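Local coordinates for putative Lipoprotein (Shewanella oneidensis, PDB 3U24) that is of unknown function but binds zinc and calcium ions and is probably related to zinc metallopeptidases, at residues A[90-95]-A[427-432]; A[435-440]-A[561-566]; A[136-141]-A[190-195]; A[43-48]-A[128-133]; A[176-181]-A[218-223]. All coordinates share one frame; numbering follows the deposited sequence.

Interaction 1: residues A[90-95]-A[427-432]; sequences ETIDYH and LVKSLF. With ZN (zinc ion), chain C.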
# COMPACT_ATOMS: atom_id res chain seq x y z
N GLU A 90 17.08 2.97 17.37
CA GLU A 90 17.97 1.92 16.93
C GLU A 90 17.32 0.55 17.08
O GLU A 90 17.50 -0.33 16.22
CB GLU A 90 19.28 1.99 17.69
CG GLU A 90 20.16 3.17 17.31
CD GLU A 90 21.33 3.34 18.23
OE1 GLU A 90 21.28 2.73 19.33
OE2 GLU A 90 22.31 4.08 17.87
N THR A 91 16.52 0.36 18.14
CA THR A 91 15.91 -0.95 18.34
C THR A 91 14.82 -1.18 17.29
O THR A 91 14.66 -2.27 16.77
CB THR A 91 15.44 -1.18 19.80
OG1 THR A 91 15.13 -2.58 19.95
CG2 THR A 91 14.22 -0.40 20.15
N ILE A 92 14.12 -0.12 16.92
CA ILE A 92 13.17 -0.20 15.78
C ILE A 92 13.89 -0.58 14.48
O ILE A 92 13.51 -1.55 13.82
CB ILE A 92 12.35 1.08 15.62
CG1 ILE A 92 11.39 1.21 16.83
CG2 ILE A 92 11.59 1.06 14.29
CD1 ILE A 92 10.89 2.62 17.08
N ASP A 93 14.98 0.13 14.17
CA ASP A 93 15.78 -0.23 13.00
C ASP A 93 16.32 -1.67 13.06
O ASP A 93 16.31 -2.39 12.04
CB ASP A 93 16.93 0.77 12.80
CG ASP A 93 16.42 2.18 12.44
OD1 ASP A 93 15.20 2.33 12.24
OD2 ASP A 93 17.23 3.13 12.36
N TYR A 94 16.76 -2.10 14.24
CA TYR A 94 17.28 -3.44 14.42
C TYR A 94 16.21 -4.43 13.99
O TYR A 94 16.47 -5.31 13.18
CB TYR A 94 17.69 -3.69 15.89
CG TYR A 94 18.25 -5.06 16.17
CD1 TYR A 94 17.44 -6.17 16.19
CD2 TYR A 94 19.60 -5.25 16.44
CE1 TYR A 94 17.95 -7.43 16.44
CE2 TYR A 94 20.11 -6.50 16.72
CZ TYR A 94 19.27 -7.59 16.70
OH TYR A 94 19.77 -8.85 16.96
N HIS A 95 15.00 -4.27 14.54
CA HIS A 95 13.94 -5.21 14.26
C HIS A 95 13.44 -5.17 12.82
O HIS A 95 13.15 -6.22 12.21
CB HIS A 95 12.81 -5.05 15.27
CG HIS A 95 13.17 -5.58 16.61
ND1 HIS A 95 13.90 -4.85 17.52
CD2 HIS A 95 12.97 -6.82 17.17
CE1 HIS A 95 14.10 -5.59 18.62
NE2 HIS A 95 13.51 -6.79 18.42
N LEU A 427 16.75 6.43 8.05
CA LEU A 427 16.76 5.88 6.71
C LEU A 427 16.05 4.53 6.68
O LEU A 427 15.19 4.31 5.86
CB LEU A 427 18.20 5.80 6.17
CG LEU A 427 18.40 5.65 4.65
CD1 LEU A 427 17.54 6.60 3.82
CD2 LEU A 427 19.88 5.85 4.29
N VAL A 428 16.36 3.63 7.61
CA VAL A 428 15.70 2.33 7.69
C VAL A 428 14.17 2.39 7.80
O VAL A 428 13.48 1.67 7.09
CB VAL A 428 16.32 1.47 8.81
CG1 VAL A 428 15.52 0.18 9.02
CG2 VAL A 428 17.77 1.16 8.45
N LYS A 429 13.63 3.25 8.66
CA LYS A 429 12.19 3.40 8.78
C LYS A 429 11.60 4.00 7.53
O LYS A 429 10.49 3.63 7.16
CB LYS A 429 11.78 4.29 9.95
CG LYS A 429 12.14 3.74 11.31
CD LYS A 429 11.38 4.46 12.42
CE LYS A 429 11.76 5.92 12.55
NZ LYS A 429 11.66 6.32 13.97
N SER A 430 12.30 4.93 6.90
CA SER A 430 11.78 5.54 5.68
C SER A 430 11.69 4.50 4.57
O SER A 430 10.71 4.45 3.89
CB SER A 430 12.64 6.73 5.25
OG SER A 430 12.52 7.77 6.20
N LEU A 431 12.68 3.62 4.45
CA LEU A 431 12.67 2.58 3.42
C LEU A 431 11.80 1.39 3.75
O LEU A 431 11.18 0.82 2.86
CB LEU A 431 14.10 2.10 3.18
CG LEU A 431 15.11 3.13 2.68
CD1 LEU A 431 16.54 2.57 2.70
CD2 LEU A 431 14.74 3.63 1.30
N PHE A 432 11.76 0.96 5.00
CA PHE A 432 11.17 -0.34 5.31
C PHE A 432 10.16 -0.29 6.40
O PHE A 432 9.99 -1.27 7.11
CB PHE A 432 12.23 -1.35 5.72
CG PHE A 432 13.34 -1.44 4.77
CD1 PHE A 432 13.11 -1.83 3.48
CD2 PHE A 432 14.60 -1.11 5.14
CE1 PHE A 432 14.13 -1.89 2.57
CE2 PHE A 432 15.65 -1.18 4.24
CZ PHE A 432 15.41 -1.53 2.94
ZN ZN C . 13.62 -8.31 19.69
O HOH W 1 18.66 4.09 9.53
O HOH W 2 14.20 -7.52 22.03
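Helix 88-111 of the mainly helical DUF885 fold rests on the short helix 427-432 through Ile92 and Asp93 on one side and Val428 and Lys429 on the other. The segment axes approach to 9.4 Å and cross at 43°. Asp93 leans its carboxylate across the first turn of the partner helix: CG lies 3.7 Å from Val428 CB, and OD1 is 3.5 Å from Lys429 CG. A water that donates a weak bond to OD2 also accepts from Val428 N (3.0 Å), while OD1 is hydrogen-bonded to Ser426 OG. The carboxylate thus sits at a helix N-terminus, whose dipole probably stabilises its charge. An alanine here is likely to leave Ser426 OG and the water without their acidic partner and to open a gap beside Val428. Ile92 CG2 packs against the chain of Lys429, whose outer part, modelled in two conformers, is less certain; in one the amine reaches Tyr558 O and Ser424 O. One turn beyond Thr91, His95 binds a zinc ion through NE2 (2.0 Å). Helix 563-571 closes over Ile92 through Leu569, and Leu96 and Ile97 of helix 88-111 flank Val428, while helix 25-39 meets Leu431 and Phe432.

Interaction 2: residues A[435-440]-A[561-566]; sequences GAMVEG and APVKYI. With ZN (zinc ion), chain F.
A carbonyl oxygen pressed against two methylene groups is the oddity here: Ala561 O lies 3.2 Å from Met437 CB and equally near Met437 CG, with no bond of the classical kind between the segments. Met437 is selenomethionine in the deposited model. Its CG stands anti to the backbone N (chi1 177°), which sets CG against Ala561 O, and a bend at chi2 (-83°) then turns the selenium aside. Val563 meets this root of the side chain at about a right angle, its CG2 3.8 Å from Met437 CB, and Ile566 CD1 comes from the next turn to within 4.1 Å of Met437 CG. The contact joins the first turns of two helices, 435-451 and 563-571. Pro562 takes the N-cap position of the latter, and its carbonyl accepts from Tyr565 N and, at longer range, Ile566 N. Helix 435-451 also supplies a metal ligand two residues on from Met437: Glu439 binds zinc with both carboxylate oxygens, OE1 at 2.1 Å and OE2 at 2.5 Å. His408, His414 and a water complete the site, an arrangement of two histidines and a glutamate consistent with a relation to zinc metallopeptidases. Beyond the two segments, Phe555 touches both Met437 and Ile566, Gln417 covers Met437 from helix 414-423, and Glu530 and Ile531 lie against Val563.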
# COMPACT_ATOMS: atom_id res chain seq x y z
N GLY A 435 3.49 -0.65 6.82
CA GLY A 435 2.27 -0.17 6.18
C GLY A 435 1.04 -0.35 7.07
O GLY A 435 0.14 0.50 7.07
N ALA A 436 0.99 -1.43 7.83
CA ALA A 436 -0.14 -1.65 8.72
C ALA A 436 -0.28 -0.53 9.74
O ALA A 436 -1.38 -0.17 10.08
CB ALA A 436 0.01 -2.97 9.45
N MSE A 437 0.83 -0.03 10.29
CA MSE A 437 0.78 1.05 11.30
C MSE A 437 0.28 2.32 10.64
O MSE A 437 -0.59 2.96 11.16
CB MSE A 437 2.15 1.27 11.96
CG MSE A 437 2.22 2.43 12.98
SE MSE A 437 2.51 4.16 12.07
CE MSE A 437 2.32 5.34 13.66
N VAL A 438 0.79 2.63 9.44
CA VAL A 438 0.50 3.88 8.74
C VAL A 438 -0.97 3.92 8.36
O VAL A 438 -1.71 4.88 8.67
CB VAL A 438 1.43 4.04 7.50
CG1 VAL A 438 0.92 5.11 6.51
CG2 VAL A 438 2.89 4.25 7.95
N GLU A 439 -1.45 2.83 7.79
CA GLU A 439 -2.87 2.75 7.46
C GLU A 439 -3.75 2.60 8.70
O GLU A 439 -4.81 3.24 8.77
CB GLU A 439 -3.14 1.61 6.48
CG GLU A 439 -2.74 1.98 5.07
CD GLU A 439 -3.49 3.21 4.54
OE1 GLU A 439 -4.64 3.51 5.00
OE2 GLU A 439 -2.92 3.87 3.64
N GLY A 440 -3.35 1.73 9.64
CA GLY A 440 -4.12 1.55 10.87
C GLY A 440 -4.35 2.86 11.62
O GLY A 440 -5.45 3.10 12.11
N ALA A 561 6.92 2.42 12.76
CA ALA A 561 7.27 1.12 13.30
C ALA A 561 5.98 0.33 13.42
O ALA A 561 4.92 0.91 13.55
CB ALA A 561 7.93 1.22 14.69
N PRO A 562 6.08 -1.00 13.40
CA PRO A 562 4.93 -1.85 13.64
C PRO A 562 4.29 -1.50 14.98
O PRO A 562 5.00 -1.27 15.99
CB PRO A 562 5.53 -3.26 13.72
CG PRO A 562 6.84 -3.18 13.01
CD PRO A 562 7.33 -1.78 13.28
N VAL A 563 2.97 -1.51 15.00
CA VAL A 563 2.25 -1.18 16.21
C VAL A 563 2.71 -1.99 17.46
O VAL A 563 2.82 -1.43 18.56
CB VAL A 563 0.74 -1.34 16.00
CG1 VAL A 563 -0.02 -1.02 17.29
CG2 VAL A 563 0.28 -0.48 14.81
N LYS A 564 3.02 -3.27 17.31
CA LYS A 564 3.41 -4.02 18.48
C LYS A 564 4.71 -3.54 19.11
O LYS A 564 4.90 -3.69 20.31
CB LYS A 564 3.49 -5.52 18.23
CG LYS A 564 4.55 -5.99 17.25
CD LYS A 564 4.75 -7.49 17.45
CE LYS A 564 5.40 -8.20 16.28
NZ LYS A 564 6.13 -9.43 16.76
N TYR A 565 5.60 -2.99 18.31
CA TYR A 565 6.85 -2.49 18.84
C TYR A 565 6.62 -1.15 19.57
O TYR A 565 7.19 -0.91 20.63
CB TYR A 565 7.93 -2.44 17.74
CG TYR A 565 8.41 -3.85 17.32
CD1 TYR A 565 8.83 -4.81 18.32
CD2 TYR A 565 8.42 -4.25 15.97
CE1 TYR A 565 9.25 -6.11 17.97
CE2 TYR A 565 8.85 -5.54 15.61
CZ TYR A 565 9.27 -6.48 16.61
OH TYR A 565 9.71 -7.77 16.26
N ILE A 566 5.76 -0.32 19.01
CA ILE A 566 5.38 0.91 19.67
C ILE A 566 4.72 0.62 21.03
O ILE A 566 5.09 1.24 22.03
CB ILE A 566 4.46 1.80 18.84
CG1 ILE A 566 5.18 2.28 17.57
CG2 ILE A 566 3.97 2.98 19.68
CD1 ILE A 566 4.22 2.86 16.54
ZN ZN F . -4.78 5.41 4.01
O HOH W 3 -5.03 6.01 1.98

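Interaction 3: residues A[136-141]-A[190-195]; sequences APLDDR and LKQVAD. With IMD (imidazole), chain B.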
# COMPACT_ATOMS: atom_id res chain seq x y z
N ALA A 136 16.50 14.91 -14.66
CA ALA A 136 17.88 14.38 -14.59
C ALA A 136 18.55 14.52 -15.97
O ALA A 136 17.89 14.45 -17.00
CB ALA A 136 17.87 12.94 -14.11
N PRO A 137 19.87 14.76 -16.00
CA PRO A 137 20.53 14.95 -17.29
C PRO A 137 20.21 13.84 -18.30
O PRO A 137 20.21 12.66 -17.95
CB PRO A 137 22.01 14.96 -16.92
CG PRO A 137 22.05 15.41 -15.47
CD PRO A 137 20.82 14.79 -14.87
N LEU A 138 19.89 14.22 -19.53
CA LEU A 138 19.33 13.25 -20.48
C LEU A 138 20.39 12.27 -20.95
O LEU A 138 20.18 11.06 -20.94
CB LEU A 138 18.63 13.96 -21.64
CG LEU A 138 18.14 13.12 -22.81
CD1 LEU A 138 16.96 12.24 -22.40
CD2 LEU A 138 17.79 14.07 -24.00
N ASP A 139 21.53 12.79 -21.31
CA ASP A 139 22.64 11.94 -21.71
C ASP A 139 23.00 10.93 -20.60
O ASP A 139 23.29 9.81 -20.91
CB ASP A 139 23.84 12.77 -22.17
CG ASP A 139 23.57 13.57 -23.51
OD1 ASP A 139 22.40 13.64 -24.00
OD2 ASP A 139 24.54 14.15 -24.07
N ASP A 140 22.95 11.30 -19.33
CA ASP A 140 23.21 10.33 -18.27
C ASP A 140 22.12 9.27 -18.21
O ASP A 140 22.41 8.08 -18.12
CB ASP A 140 23.31 10.96 -16.87
CG ASP A 140 24.45 11.98 -16.74
OD1 ASP A 140 25.20 12.19 -17.72
OD2 ASP A 140 24.57 12.61 -15.65
N ARG A 141 20.86 9.70 -18.26
CA ARG A 141 19.77 8.74 -18.33
C ARG A 141 19.90 7.77 -19.52
O ARG A 141 19.78 6.59 -19.34
CB ARG A 141 18.44 9.46 -18.48
CG ARG A 141 17.85 10.00 -17.19
CD ARG A 141 16.50 10.66 -17.50
NE ARG A 141 16.68 12.02 -17.98
CZ ARG A 141 15.83 12.69 -18.76
NH1 ARG A 141 14.75 12.11 -19.22
NH2 ARG A 141 16.09 13.92 -19.10
N LEU A 190 13.27 6.26 -28.99
CA LEU A 190 14.22 6.34 -30.10
C LEU A 190 14.49 7.79 -30.58
O LEU A 190 15.64 8.15 -30.88
CB LEU A 190 13.80 5.47 -31.27
CG LEU A 190 13.76 3.97 -31.00
CD1 LEU A 190 13.20 3.25 -32.24
CD2 LEU A 190 15.16 3.47 -30.64
N LYS A 191 13.44 8.60 -30.60
CA LYS A 191 13.57 9.99 -30.99
C LYS A 191 14.41 10.75 -29.97
O LYS A 191 15.32 11.49 -30.36
CB LYS A 191 12.17 10.63 -31.18
CG LYS A 191 12.14 12.15 -31.48
CD LYS A 191 10.70 12.73 -31.56
CE LYS A 191 9.80 12.04 -32.61
NZ LYS A 191 8.37 12.52 -32.71
N GLN A 192 14.15 10.56 -28.68
CA GLN A 192 15.00 11.17 -27.65
C GLN A 192 16.47 10.80 -27.86
O GLN A 192 17.34 11.66 -27.76
CB GLN A 192 14.62 10.74 -26.24
CG GLN A 192 13.31 11.27 -25.72
CD GLN A 192 13.27 11.29 -24.18
OE1 GLN A 192 13.56 12.31 -23.56
NE2 GLN A 192 12.97 10.13 -23.57
N VAL A 193 16.74 9.53 -28.14
CA VAL A 193 18.11 9.11 -28.38
C VAL A 193 18.69 9.81 -29.63
O VAL A 193 19.74 10.45 -29.53
CB VAL A 193 18.23 7.58 -28.49
CG1 VAL A 193 19.62 7.20 -28.99
CG2 VAL A 193 17.92 6.93 -27.13
N ALA A 194 17.96 9.77 -30.74
CA ALA A 194 18.42 10.35 -32.00
C ALA A 194 18.79 11.83 -31.87
O ALA A 194 19.74 12.27 -32.51
CB ALA A 194 17.38 10.18 -33.11
N ASP A 195 18.06 12.58 -31.04
CA ASP A 195 18.25 14.03 -30.96
C ASP A 195 19.01 14.50 -29.70
O ASP A 195 19.13 15.72 -29.45
CB ASP A 195 16.89 14.75 -31.04
CG ASP A 195 16.19 14.56 -32.41
OD1 ASP A 195 16.88 14.25 -33.44
OD2 ASP A 195 14.95 14.73 -32.46
N1 IMD B . 12.60 11.87 -35.35
C2 IMD B . 13.29 13.02 -35.06
N3 IMD B . 14.61 12.73 -35.03
C4 IMD B . 14.77 11.40 -35.30
C5 IMD B . 13.50 10.85 -35.50
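Leu138 and Gln192 make almost the whole of this small contact, Leu138 CD1 lying 3.6 Å from Gln192 OE1. The firm part lies within segment 136-141. Arg141 folds back over the start of its own helix and grips Ala136 O side-on with two nitrogens, NH2 at 2.8 Å and NE at 2.9 Å. Both bonds are bent, near 135°, and the oxygen is tilted some 20° from the guanidinium plane. Leu138 CD1 covers one face of that guanidinium, 3.6 Å above the plane and toward its rim, and Arg141 NH1 is hydrogen-bonded to Ile131 O. Across to helix 187-195 the packing is slack: the nearest CA atoms, Leu138 and Gln192, are 8.6 Å apart. Gln192 reaches over with CG anti to its carbonyl carbon (chi1 -70°), yet its OE1 stays 4.5 Å from Arg141 NH1, too far for a bond. On another flank of this helix an imidazole, probably from the crystallisation liquor, donates to Asp195 OD1 and comes close to Ala194 CB. Asp139 OD1 accepts from Gly197 N in the loop just after helix 187-195. This suggests that the arginine probably steadies the loop ahead of helix 138-148, while between the helices a methyl group merely touches an amide oxygen in van der Waals contact.

Interaction 4: residues A[43-48]-A[128-133]; sequences WALYSG and AQIINE. With ZN (zinc ion), chain D.
Apolar contact centres on Leu45, whose CD2 lies 3.8 Å from Ile130 CG1, the two side chains meeting at about a right angle; its CG also touches Gln129 CB at 4.0 Å. Cutting Leu45 back to alanine is likely to cost Ile130 CG1 and Gln129 CB these contacts and open a gap between them and helix 41-47. A CH-pi contact follows one residue on: Gln129 CG stands over the face of the Tyr46 ring, 4.1 Å from the centroid and 12° off the normal. The bend of Gln129 at chi2 (-70°) brings its amide round to stack on the same ring, planes 20° apart. Helix 41-47 thereby packs against helix 124-131 near the C-terminal ends of both, and Gly48 closes the first in a Schellman motif with positive phi. Metal bonding comes last: Glu133, just past helix 124-131, binds zinc through OE2 at 2.1 Å, and its OE1 accepts from a zinc-bound water. His50 is the other protein ligand, and Leu45 touches its side chain.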
# COMPACT_ATOMS: atom_id res chain seq x y z
N TRP A 43 16.60 -2.02 -6.60
CA TRP A 43 15.94 -1.63 -5.36
C TRP A 43 16.39 -0.24 -4.95
O TRP A 43 15.58 0.61 -4.53
CB TRP A 43 16.30 -2.63 -4.31
CG TRP A 43 15.36 -2.71 -3.13
CD1 TRP A 43 14.45 -1.75 -2.65
CD2 TRP A 43 15.29 -3.82 -2.18
NE1 TRP A 43 13.81 -2.21 -1.50
CE2 TRP A 43 14.28 -3.45 -1.17
CE3 TRP A 43 15.94 -5.05 -2.06
CZ2 TRP A 43 13.95 -4.30 -0.13
CZ3 TRP A 43 15.59 -5.89 -1.01
CH2 TRP A 43 14.62 -5.53 -0.06
N ALA A 44 17.67 0.04 -5.10
CA ALA A 44 18.19 1.36 -4.79
C ALA A 44 17.50 2.42 -5.68
O ALA A 44 17.03 3.47 -5.20
CB ALA A 44 19.69 1.40 -4.98
N LEU A 45 17.46 2.14 -6.97
CA LEU A 45 16.83 2.99 -7.96
C LEU A 45 15.38 3.29 -7.58
O LEU A 45 15.01 4.43 -7.53
CB LEU A 45 16.86 2.29 -9.35
CG LEU A 45 16.10 2.89 -10.53
CD1 LEU A 45 16.54 4.34 -10.78
CD2 LEU A 45 16.28 1.98 -11.77
N TYR A 46 14.61 2.27 -7.26
CA TYR A 46 13.25 2.49 -6.83
C TYR A 46 13.17 3.29 -5.55
O TYR A 46 12.20 3.99 -5.36
CB TYR A 46 12.51 1.19 -6.63
CG TYR A 46 11.91 0.61 -7.90
CD1 TYR A 46 12.65 -0.21 -8.74
CD2 TYR A 46 10.58 0.85 -8.26
CE1 TYR A 46 12.10 -0.77 -9.88
CE2 TYR A 46 10.03 0.29 -9.44
CZ TYR A 46 10.82 -0.53 -10.22
OH TYR A 46 10.34 -1.11 -11.37
N SER A 47 14.20 3.21 -4.69
CA SER A 47 14.20 3.97 -3.44
C SER A 47 14.68 5.41 -3.64
O SER A 47 14.60 6.24 -2.74
CB SER A 47 15.08 3.27 -2.42
OG SER A 47 14.56 1.95 -2.21
N GLY A 48 15.18 5.70 -4.83
CA GLY A 48 15.55 7.06 -5.17
C GLY A 48 17.04 7.26 -5.11
O GLY A 48 17.51 8.41 -5.15
N ALA A 128 11.50 2.56 -16.84
CA ALA A 128 10.61 3.73 -16.69
C ALA A 128 11.12 4.65 -15.59
O ALA A 128 11.10 5.86 -15.76
CB ALA A 128 9.15 3.29 -16.43
N GLN A 129 11.61 4.09 -14.48
CA GLN A 129 12.17 4.92 -13.41
C GLN A 129 13.36 5.73 -13.87
O GLN A 129 13.57 6.82 -13.36
CB GLN A 129 12.70 4.14 -12.21
CG GLN A 129 11.68 3.36 -11.43
CD GLN A 129 10.71 4.21 -10.62
OE1 GLN A 129 11.11 5.03 -9.77
NE2 GLN A 129 9.43 3.98 -10.84
N ILE A 130 14.19 5.19 -14.75
CA ILE A 130 15.35 5.95 -15.23
C ILE A 130 14.85 7.04 -16.20
O ILE A 130 15.16 8.20 -16.03
CB ILE A 130 16.38 5.04 -15.91
CG1 ILE A 130 17.05 4.13 -14.86
CG2 ILE A 130 17.43 5.87 -16.60
CD1 ILE A 130 17.60 2.79 -15.38
N ILE A 131 14.03 6.65 -17.17
CA ILE A 131 13.67 7.50 -18.29
C ILE A 131 12.77 8.67 -17.87
O ILE A 131 12.95 9.80 -18.32
CB ILE A 131 12.95 6.66 -19.39
CG1 ILE A 131 13.93 5.64 -20.01
CG2 ILE A 131 12.37 7.57 -20.50
CD1 ILE A 131 13.26 4.51 -20.80
N ASN A 132 11.83 8.38 -16.99
CA ASN A 132 10.79 9.32 -16.66
C ASN A 132 11.18 10.44 -15.67
O ASN A 132 10.34 11.26 -15.37
CB ASN A 132 9.52 8.58 -16.24
CG ASN A 132 8.92 7.76 -17.38
OD1 ASN A 132 9.25 7.95 -18.53
ND2 ASN A 132 8.03 6.86 -17.04
N GLU A 133 12.43 10.52 -15.25
CA GLU A 133 12.98 11.72 -14.57
C GLU A 133 13.45 12.78 -15.56
O GLU A 133 14.66 12.90 -15.93
CB GLU A 133 14.13 11.35 -13.70
CG GLU A 133 13.70 10.34 -12.71
CD GLU A 133 14.72 10.13 -11.64
OE1 GLU A 133 15.93 10.38 -11.88
OE2 GLU A 133 14.27 9.69 -10.56
ZN ZN D . 15.82 9.56 -9.09
O HOH W 4 17.43 11.10 -9.53
O HOH W 5 14.67 7.99 -9.06
O HOH W 6 16.70 11.20 -7.47

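Interaction 5: residues A[176-181]-A[218-223]; sequences LQNQGA and NEHISW
Asn178 and Ile221 face each other with CA atoms 6.8 Å apart, where helix 168-179 meets the middle of the long helix 200-234. Ile221 is the main apolar piece: its CG1 lies 4.0 Å from Asn178 CB, and its CD1 rests on the backbone, 3.7 Å from Asn178 O. That placement follows from chi1 of -70°, which sets CG1 anti to the carbonyl carbon. Gln179 passes more loosely on the exposed flank, its CG 4.3 Å from Ile221 CD1. The two helices are joined along the chain through the short helix 187-195, and helix 152-162 lies against 200-234. The buried amide of Asn178 is satisfied from several places: OD1 is bonded to Tyr156 OH of helix 152-162, and ND2 to Ala174 O in its own helix and to Tyr121 O. The amide carbon, Asn178 CG, lies at the edge of the His220 ring, 4.5 Å from CD2. His220 ND1 pairs with Arg160 NH1, and the imidazole ring meets that of Tyr156.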
# COMPACT_ATOMS: atom_id res chain seq x y z
N LEU A 176 0.12 -9.19 -20.03
CA LEU A 176 -0.37 -7.85 -20.05
C LEU A 176 0.67 -6.81 -19.63
O LEU A 176 0.87 -5.82 -20.33
CB LEU A 176 -1.57 -7.85 -19.14
CG LEU A 176 -2.35 -6.60 -18.91
CD1 LEU A 176 -3.62 -7.05 -18.13
CD2 LEU A 176 -1.46 -5.64 -18.11
N GLN A 177 1.38 -7.05 -18.53
CA GLN A 177 2.39 -6.10 -18.11
C GLN A 177 3.59 -6.04 -19.05
O GLN A 177 4.09 -4.97 -19.32
CB GLN A 177 2.80 -6.36 -16.68
CG GLN A 177 1.68 -6.06 -15.68
CD GLN A 177 2.06 -6.35 -14.26
OE1 GLN A 177 2.91 -7.19 -13.99
NE2 GLN A 177 1.45 -5.65 -13.34
N ASN A 178 4.02 -7.19 -19.59
CA ASN A 178 5.17 -7.20 -20.51
C ASN A 178 4.82 -6.60 -21.85
O ASN A 178 5.70 -6.04 -22.50
CB ASN A 178 5.80 -8.58 -20.68
CG ASN A 178 6.74 -8.93 -19.56
OD1 ASN A 178 7.91 -8.48 -19.56
ND2 ASN A 178 6.25 -9.70 -18.58
N GLN A 179 3.55 -6.69 -22.24
CA GLN A 179 3.06 -5.94 -23.43
C GLN A 179 3.20 -4.45 -23.20
O GLN A 179 3.52 -3.73 -24.11
CB GLN A 179 1.60 -6.26 -23.77
CG GLN A 179 1.46 -7.57 -24.51
CD GLN A 179 0.00 -8.08 -24.67
OE1 GLN A 179 -0.94 -7.67 -23.93
NE2 GLN A 179 -0.18 -9.00 -25.64
N GLY A 180 2.98 -3.99 -21.98
CA GLY A 180 3.16 -2.59 -21.62
C GLY A 180 4.61 -2.14 -21.68
O GLY A 180 4.88 -0.95 -21.71
N ALA A 181 5.56 -3.08 -21.74
CA ALA A 181 6.97 -2.69 -21.89
C ALA A 181 7.17 -1.78 -23.13
O ALA A 181 8.05 -0.91 -23.10
CB ALA A 181 7.90 -3.89 -21.94
N ASN A 218 9.36 -9.45 -27.27
CA ASN A 218 8.33 -10.06 -28.07
C ASN A 218 8.37 -11.57 -28.03
O ASN A 218 7.33 -12.19 -27.95
CB ASN A 218 8.37 -9.58 -29.51
CG ASN A 218 7.72 -8.22 -29.70
OD1 ASN A 218 8.24 -7.38 -30.45
ND2 ASN A 218 6.56 -7.99 -29.05
N GLU A 219 9.56 -12.18 -28.09
CA GLU A 219 9.67 -13.63 -27.98
C GLU A 219 9.25 -14.11 -26.60
O GLU A 219 8.62 -15.12 -26.47
CB GLU A 219 11.08 -14.15 -28.32
CG GLU A 219 11.42 -13.98 -29.81
CD GLU A 219 12.89 -14.26 -30.16
OE1 GLU A 219 13.74 -14.39 -29.23
OE2 GLU A 219 13.18 -14.35 -31.38
N HIS A 220 9.58 -13.37 -25.56
CA HIS A 220 9.09 -13.75 -24.24
C HIS A 220 7.57 -13.66 -24.14
O HIS A 220 6.95 -14.52 -23.54
CB HIS A 220 9.76 -12.94 -23.16
CG HIS A 220 9.40 -13.39 -21.77
ND1 HIS A 220 9.92 -14.50 -21.19
CD2 HIS A 220 8.56 -12.82 -20.83
CE1 HIS A 220 9.41 -14.63 -19.97
NE2 HIS A 220 8.59 -13.60 -19.75
N ILE A 221 6.98 -12.65 -24.73
CA ILE A 221 5.51 -12.53 -24.71
C ILE A 221 4.87 -13.70 -25.46
O ILE A 221 3.85 -14.22 -24.99
CB ILE A 221 5.04 -11.23 -25.33
CG1 ILE A 221 5.45 -10.08 -24.37
CG2 ILE A 221 3.53 -11.27 -25.65
CD1 ILE A 221 5.58 -8.74 -25.07
N SER A 222 5.49 -14.15 -26.56
CA SER A 222 4.98 -15.32 -27.29
C SER A 222 5.07 -16.56 -26.41
O SER A 222 4.18 -17.40 -26.40
CB SER A 222 5.76 -15.63 -28.58
OG SER A 222 5.64 -14.54 -29.47
N TRP A 223 6.18 -16.68 -25.71
CA TRP A 223 6.31 -17.79 -24.81
C TRP A 223 5.23 -17.73 -23.71
O TRP A 223 4.58 -18.73 -23.41
CB TRP A 223 7.69 -17.84 -24.27
CG TRP A 223 7.95 -18.96 -23.31
CD1 TRP A 223 8.38 -20.25 -23.62
CD2 TRP A 223 7.89 -18.91 -21.84
NE1 TRP A 223 8.59 -20.96 -22.47
CE2 TRP A 223 8.30 -20.21 -21.37
CE3 TRP A 223 7.52 -17.94 -20.91
CZ2 TRP A 223 8.30 -20.54 -20.02
CZ3 TRP A 223 7.57 -18.25 -19.55
CH2 TRP A 223 7.96 -19.53 -19.10

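How the interactions relate
Interactions 1, 2 and 5 are buried, interaction 4 is partly so and interaction 3 lies at the surface. Interactions 1 and 2 touch through Ile92 on Ala561 and His95 on Tyr565, and their helices 427-432 and 435-451 follow each other in the chain. Interaction 1 also meets interaction 4, where Phe432 packs on Trp43. Interactions 3 and 4 share the turn between helices 124-131 and 138-148, spanned by Arg141. Polar atoms matter differently: a carboxylate facing the start of another helix in 1, packing without direct hydrogen bonds beside zinc sites in 2 and 4, with a CH-pi contact and amide-ring stack in 4, an arginine-gripped carbonyl in 3. Interaction 5, far from any metal site, sets an isoleucine beside a buried asparagine bonded outside the segments.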